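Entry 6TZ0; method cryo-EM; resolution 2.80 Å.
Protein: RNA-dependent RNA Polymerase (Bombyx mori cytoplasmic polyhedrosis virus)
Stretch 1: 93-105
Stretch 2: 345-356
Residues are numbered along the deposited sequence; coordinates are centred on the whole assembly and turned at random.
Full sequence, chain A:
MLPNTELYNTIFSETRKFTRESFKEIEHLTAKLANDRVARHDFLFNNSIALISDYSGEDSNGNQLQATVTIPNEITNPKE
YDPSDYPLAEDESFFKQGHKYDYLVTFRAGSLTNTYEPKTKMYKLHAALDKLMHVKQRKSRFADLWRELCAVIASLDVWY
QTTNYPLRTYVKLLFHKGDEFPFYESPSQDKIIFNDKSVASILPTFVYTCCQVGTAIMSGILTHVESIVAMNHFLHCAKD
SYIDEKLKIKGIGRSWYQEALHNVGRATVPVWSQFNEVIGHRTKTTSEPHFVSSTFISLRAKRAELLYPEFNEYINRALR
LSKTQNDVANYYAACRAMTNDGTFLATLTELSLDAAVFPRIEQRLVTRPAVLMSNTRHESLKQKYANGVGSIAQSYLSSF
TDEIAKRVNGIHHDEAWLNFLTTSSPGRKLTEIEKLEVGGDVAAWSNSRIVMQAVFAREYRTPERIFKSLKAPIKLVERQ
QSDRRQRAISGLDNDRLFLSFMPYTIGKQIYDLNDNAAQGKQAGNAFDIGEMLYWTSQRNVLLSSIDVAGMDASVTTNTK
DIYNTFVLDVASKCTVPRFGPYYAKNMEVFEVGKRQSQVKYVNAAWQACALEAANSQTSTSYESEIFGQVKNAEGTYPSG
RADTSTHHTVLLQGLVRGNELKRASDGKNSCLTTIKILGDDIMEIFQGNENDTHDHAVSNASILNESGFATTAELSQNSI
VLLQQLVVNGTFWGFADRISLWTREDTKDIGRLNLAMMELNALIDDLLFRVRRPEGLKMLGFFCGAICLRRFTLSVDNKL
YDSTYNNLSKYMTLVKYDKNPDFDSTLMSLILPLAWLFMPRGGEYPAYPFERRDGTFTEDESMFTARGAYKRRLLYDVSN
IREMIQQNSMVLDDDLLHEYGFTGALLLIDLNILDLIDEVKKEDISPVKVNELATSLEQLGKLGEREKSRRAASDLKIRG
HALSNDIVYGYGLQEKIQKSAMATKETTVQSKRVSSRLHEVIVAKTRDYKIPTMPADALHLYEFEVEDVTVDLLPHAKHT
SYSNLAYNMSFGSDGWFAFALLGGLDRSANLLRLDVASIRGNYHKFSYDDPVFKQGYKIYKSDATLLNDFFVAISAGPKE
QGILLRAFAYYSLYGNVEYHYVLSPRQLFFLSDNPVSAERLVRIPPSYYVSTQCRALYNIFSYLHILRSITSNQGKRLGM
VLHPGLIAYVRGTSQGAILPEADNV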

# COMPACT_ATOMS: atom_id res chain seq x y z
N SER A 93 -28.33 3.48 -10.34
CA SER A 93 -26.94 3.71 -10.71
C SER A 93 -25.98 3.07 -9.72
O SER A 93 -24.84 2.77 -10.07
N PHE A 94 -26.44 2.85 -8.49
CA PHE A 94 -25.67 2.21 -7.44
C PHE A 94 -26.68 1.69 -6.42
O PHE A 94 -27.88 1.92 -6.55
N PHE A 95 -26.19 0.95 -5.42
CA PHE A 95 -27.00 0.57 -4.27
C PHE A 95 -27.51 1.79 -3.52
O PHE A 95 -26.99 2.90 -3.65
N LYS A 96 -28.54 1.56 -2.71
CA LYS A 96 -29.16 2.63 -1.94
C LYS A 96 -28.19 3.15 -0.88
O LYS A 96 -27.29 2.43 -0.44
N GLN A 97 -28.36 4.42 -0.51
CA GLN A 97 -27.48 5.12 0.40
C GLN A 97 -27.41 4.48 1.78
O GLN A 97 -26.36 3.96 2.17
N GLY A 98 -28.51 4.51 2.52
CA GLY A 98 -28.52 3.78 3.76
C GLY A 98 -29.11 2.41 3.54
O GLY A 98 -30.33 2.23 3.59
N HIS A 99 -28.25 1.43 3.31
CA HIS A 99 -28.68 0.05 3.11
C HIS A 99 -28.10 -0.79 4.24
O HIS A 99 -26.93 -0.64 4.61
N LYS A 100 -28.95 -1.66 4.79
CA LYS A 100 -28.67 -2.27 6.08
C LYS A 100 -27.55 -3.29 6.00
O LYS A 100 -26.70 -3.37 6.90
N TYR A 101 -27.51 -4.09 4.94
CA TYR A 101 -26.60 -5.22 4.87
C TYR A 101 -25.50 -4.96 3.86
O TYR A 101 -25.77 -4.52 2.74
N ASP A 102 -24.26 -5.23 4.26
CA ASP A 102 -23.12 -5.19 3.36
C ASP A 102 -22.55 -6.57 3.10
O ASP A 102 -21.58 -6.69 2.35
N TYR A 103 -23.12 -7.60 3.71
CA TYR A 103 -22.56 -8.94 3.64
C TYR A 103 -23.69 -9.93 3.36
O TYR A 103 -24.83 -9.53 3.11
N LEU A 104 -23.36 -11.21 3.39
CA LEU A 104 -24.29 -12.26 2.98
C LEU A 104 -25.34 -12.49 4.06
O LEU A 104 -25.02 -12.94 5.17
N VAL A 105 -26.58 -12.15 3.75
CA VAL A 105 -27.72 -12.42 4.62
C VAL A 105 -28.01 -13.92 4.58
O VAL A 105 -27.73 -14.60 3.59
N LEU A 345 -12.93 -11.67 6.02
CA LEU A 345 -14.26 -11.13 5.79
C LEU A 345 -14.31 -10.56 4.37
O LEU A 345 -13.54 -9.66 4.04
N ALA A 346 -15.21 -11.09 3.54
CA ALA A 346 -15.22 -10.71 2.13
C ALA A 346 -16.60 -10.87 1.53
O ALA A 346 -17.24 -11.92 1.70
N THR A 347 -17.03 -9.85 0.80
CA THR A 347 -18.20 -9.91 -0.08
C THR A 347 -17.90 -9.09 -1.33
O THR A 347 -16.75 -8.82 -1.66
N LEU A 348 -18.97 -8.74 -2.05
CA LEU A 348 -18.88 -7.84 -3.19
C LEU A 348 -18.39 -6.47 -2.74
O LEU A 348 -18.88 -5.92 -1.76
N THR A 349 -17.43 -5.92 -3.48
CA THR A 349 -16.86 -4.63 -3.13
C THR A 349 -17.80 -3.47 -3.37
O THR A 349 -17.58 -2.38 -2.83
N GLU A 350 -18.87 -3.66 -4.16
CA GLU A 350 -19.90 -2.64 -4.27
C GLU A 350 -20.65 -2.48 -2.95
O GLU A 350 -21.22 -1.41 -2.70
N LEU A 351 -20.68 -3.52 -2.12
CA LEU A 351 -21.39 -3.44 -0.85
C LEU A 351 -20.54 -2.80 0.24
O LEU A 351 -21.08 -2.12 1.11
N SER A 352 -19.23 -3.00 0.20
CA SER A 352 -18.33 -2.47 1.22
C SER A 352 -17.64 -1.19 0.79
O SER A 352 -16.88 -0.62 1.58
N LEU A 353 -17.89 -0.72 -0.43
CA LEU A 353 -17.21 0.46 -0.95
C LEU A 353 -17.67 1.72 -0.24
O LEU A 353 -16.87 2.65 -0.04
N ASP A 354 -18.93 1.78 0.17
CA ASP A 354 -19.45 2.98 0.81
C ASP A 354 -18.99 3.08 2.26
O ASP A 354 -19.15 4.14 2.88
N ALA A 355 -18.45 2.01 2.82
CA ALA A 355 -17.95 2.02 4.18
C ALA A 355 -16.43 1.98 4.26
O ALA A 355 -15.87 2.26 5.32
N ALA A 356 -15.76 1.62 3.17
CA ALA A 356 -14.31 1.54 3.21
C ALA A 356 -13.64 2.82 2.74
O ALA A 356 -12.60 3.21 3.29

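The oddest feature of this contact is a meeting of two acceptors: Asp102 OD1 lies 3.0 Å from Leu351 O, a pair with no hydrogen to share. Nearby, His99, rotamer p, has its CA-to-CB bond directed toward the helix, and its imidazole places NE2 2.7 Å from Asp102 OD1 and 3.8 Å from Leu351 O, the carbonyl lying near the ring plane. On its other side the ring is anchored within its own loop, where His99 ND1 donates to Lys96 O at 2.7 Å.

The one hydrogen bond across the stretches comes from Thr347, one residue ahead of the N-cap residue Leu348. Its side chain points toward the loop in rotamer p, and OG1 donates to Asp102 O at 3.0 Å. Threonine suits this place because its hydroxyl can donate to that carbonyl; its methyl CG2 lies 3.9 Å from Leu104 N. Tyr103 starts away from the helix stretch, but its m rotamer carries the ring back, bringing CD1 to 3.3 Å from Thr347 OG1.

Leu351, in the mt rotamer, is the most extensively covered residue. Its CD2 sits over one face of Phe95, 3.8 Å from the ring centroid and only 15° off the normal, a CH-pi contact for which a branched aliphatic tip is well shaped. Phe95, rotamer m, points toward the helix and meets Glu350 CB with CE2 at its edge, 3.6 Å away. Glu350 thus offers aliphatic carbon here, while the end of its side chain leads away.

Phe94, rotamer t, leaves its backbone sideways, yet the end of its ring reaches the helix: CZ comes within 3.3 Å of Glu350 O and 4.4 Å of Leu353 CD2. Farther along, Asp354, rotamer t, points toward the loop, its OD2 3.8 Å from Gln97 O, while Ala355 CB lies 4.5 Å from Asp102 OD2, at the margin of the contact.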

# COMPACT_ATOMS: atom_id res chain seq x y z
CB SER A 93 -26.67 5.21 -10.80
OG SER A 93 -26.90 5.85 -9.56
CB PHE A 94 -24.65 3.20 -6.84
CG PHE A 94 -23.64 2.58 -5.93
CD1 PHE A 94 -22.65 1.75 -6.44
CD2 PHE A 94 -23.66 2.83 -4.57
CE1 PHE A 94 -21.72 1.18 -5.61
CE2 PHE A 94 -22.74 2.25 -3.73
CZ PHE A 94 -21.76 1.42 -4.25
CB PHE A 95 -26.20 -0.29 -3.30
CG PHE A 95 -25.93 -1.68 -3.78
CD1 PHE A 95 -26.91 -2.64 -3.75
CD2 PHE A 95 -24.67 -2.03 -4.23
CE1 PHE A 95 -26.67 -3.93 -4.19
CE2 PHE A 95 -24.41 -3.32 -4.67
CZ PHE A 95 -25.41 -4.26 -4.64
CB LYS A 96 -30.46 2.11 -1.31
CG LYS A 96 -31.39 3.17 -0.75
CD LYS A 96 -32.67 2.56 -0.23
CE LYS A 96 -33.60 3.62 0.30
NZ LYS A 96 -34.87 3.04 0.80
CB GLN A 97 -27.94 6.56 0.55
CG GLN A 97 -27.10 7.40 1.46
CD GLN A 97 -27.67 8.77 1.64
OE1 GLN A 97 -28.70 9.11 1.08
NE2 GLN A 97 -27.02 9.56 2.46
CB HIS A 99 -28.27 -0.48 1.73
CG HIS A 99 -26.79 -0.55 1.50
ND1 HIS A 99 -26.05 0.54 1.11
CD2 HIS A 99 -25.93 -1.59 1.56
CE1 HIS A 99 -24.79 0.18 0.96
NE2 HIS A 99 -24.69 -1.11 1.23
CB LYS A 100 -29.94 -2.90 6.63
CG LYS A 100 -29.79 -3.52 8.01
CD LYS A 100 -31.11 -4.03 8.54
CE LYS A 100 -32.01 -2.87 8.92
NZ LYS A 100 -31.45 -2.08 10.05
CB TYR A 101 -27.37 -6.49 4.50
CG TYR A 101 -28.44 -6.82 5.50
CD1 TYR A 101 -28.12 -7.37 6.73
CD2 TYR A 101 -29.78 -6.56 5.22
CE1 TYR A 101 -29.09 -7.66 7.65
CE2 TYR A 101 -30.76 -6.85 6.14
CZ TYR A 101 -30.41 -7.40 7.35
OH TYR A 101 -31.38 -7.69 8.28
CB ASP A 102 -22.02 -4.29 3.93
CG ASP A 102 -22.41 -2.83 3.95
OD1 ASP A 102 -23.23 -2.43 3.11
OD2 ASP A 102 -21.89 -2.09 4.80
CB TYR A 103 -21.79 -9.26 4.93
CG TYR A 103 -20.50 -8.46 5.07
CD1 TYR A 103 -19.32 -8.90 4.51
CD2 TYR A 103 -20.49 -7.24 5.72
CE1 TYR A 103 -18.16 -8.18 4.61
CE2 TYR A 103 -19.34 -6.49 5.82
CZ TYR A 103 -18.17 -6.97 5.27
OH TYR A 103 -17.01 -6.25 5.36
CB LEU A 104 -23.50 -13.54 2.68
CG LEU A 104 -24.08 -14.77 1.97
CD1 LEU A 104 -24.67 -15.74 2.93
CD2 LEU A 104 -25.15 -14.35 0.98
CB VAL A 105 -28.93 -11.57 4.16
CG1 VAL A 105 -30.13 -11.70 5.08
CG2 VAL A 105 -28.52 -10.13 4.07
CB LEU A 345 -14.56 -10.06 6.83
CG LEU A 345 -15.01 -10.42 8.26
CD1 LEU A 345 -13.96 -11.13 9.10
CD2 LEU A 345 -15.38 -9.14 8.97
CB ALA A 346 -14.25 -11.56 1.32
CB THR A 347 -19.48 -9.42 0.60
OG1 THR A 347 -19.24 -8.20 1.30
CG2 THR A 347 -20.09 -10.50 1.47
CB LEU A 348 -20.24 -7.69 -3.86
CG LEU A 348 -20.93 -8.88 -4.53
CD1 LEU A 348 -22.32 -8.45 -4.98
CD2 LEU A 348 -20.14 -9.42 -5.69
CB THR A 349 -15.55 -4.42 -3.88
OG1 THR A 349 -15.06 -3.10 -3.63
CG2 THR A 349 -15.78 -4.61 -5.33
CB GLU A 350 -20.88 -2.98 -5.38
CG GLU A 350 -20.31 -3.07 -6.78
CD GLU A 350 -19.85 -4.47 -7.15
OE1 GLU A 350 -19.96 -5.38 -6.30
OE2 GLU A 350 -19.40 -4.68 -8.29
CB LEU A 351 -21.84 -4.83 -0.41
CG LEU A 351 -22.94 -5.50 -1.24
CD1 LEU A 351 -23.15 -6.92 -0.78
CD2 LEU A 351 -24.22 -4.71 -1.13
CB SER A 352 -17.28 -3.52 1.59
OG SER A 352 -16.35 -2.99 2.52
CB LEU A 353 -17.44 0.54 -2.45
CG LEU A 353 -16.75 1.53 -3.37
CD1 LEU A 353 -16.48 0.84 -4.67
CD2 LEU A 353 -17.65 2.72 -3.62
CB ASP A 354 -20.97 2.99 0.72
CG ASP A 354 -21.57 4.37 0.85
OD1 ASP A 354 -20.81 5.36 0.93
OD2 ASP A 354 -22.81 4.48 0.87
CB ALA A 355 -18.52 0.85 4.97
CB ALA A 356 -13.83 0.36 2.36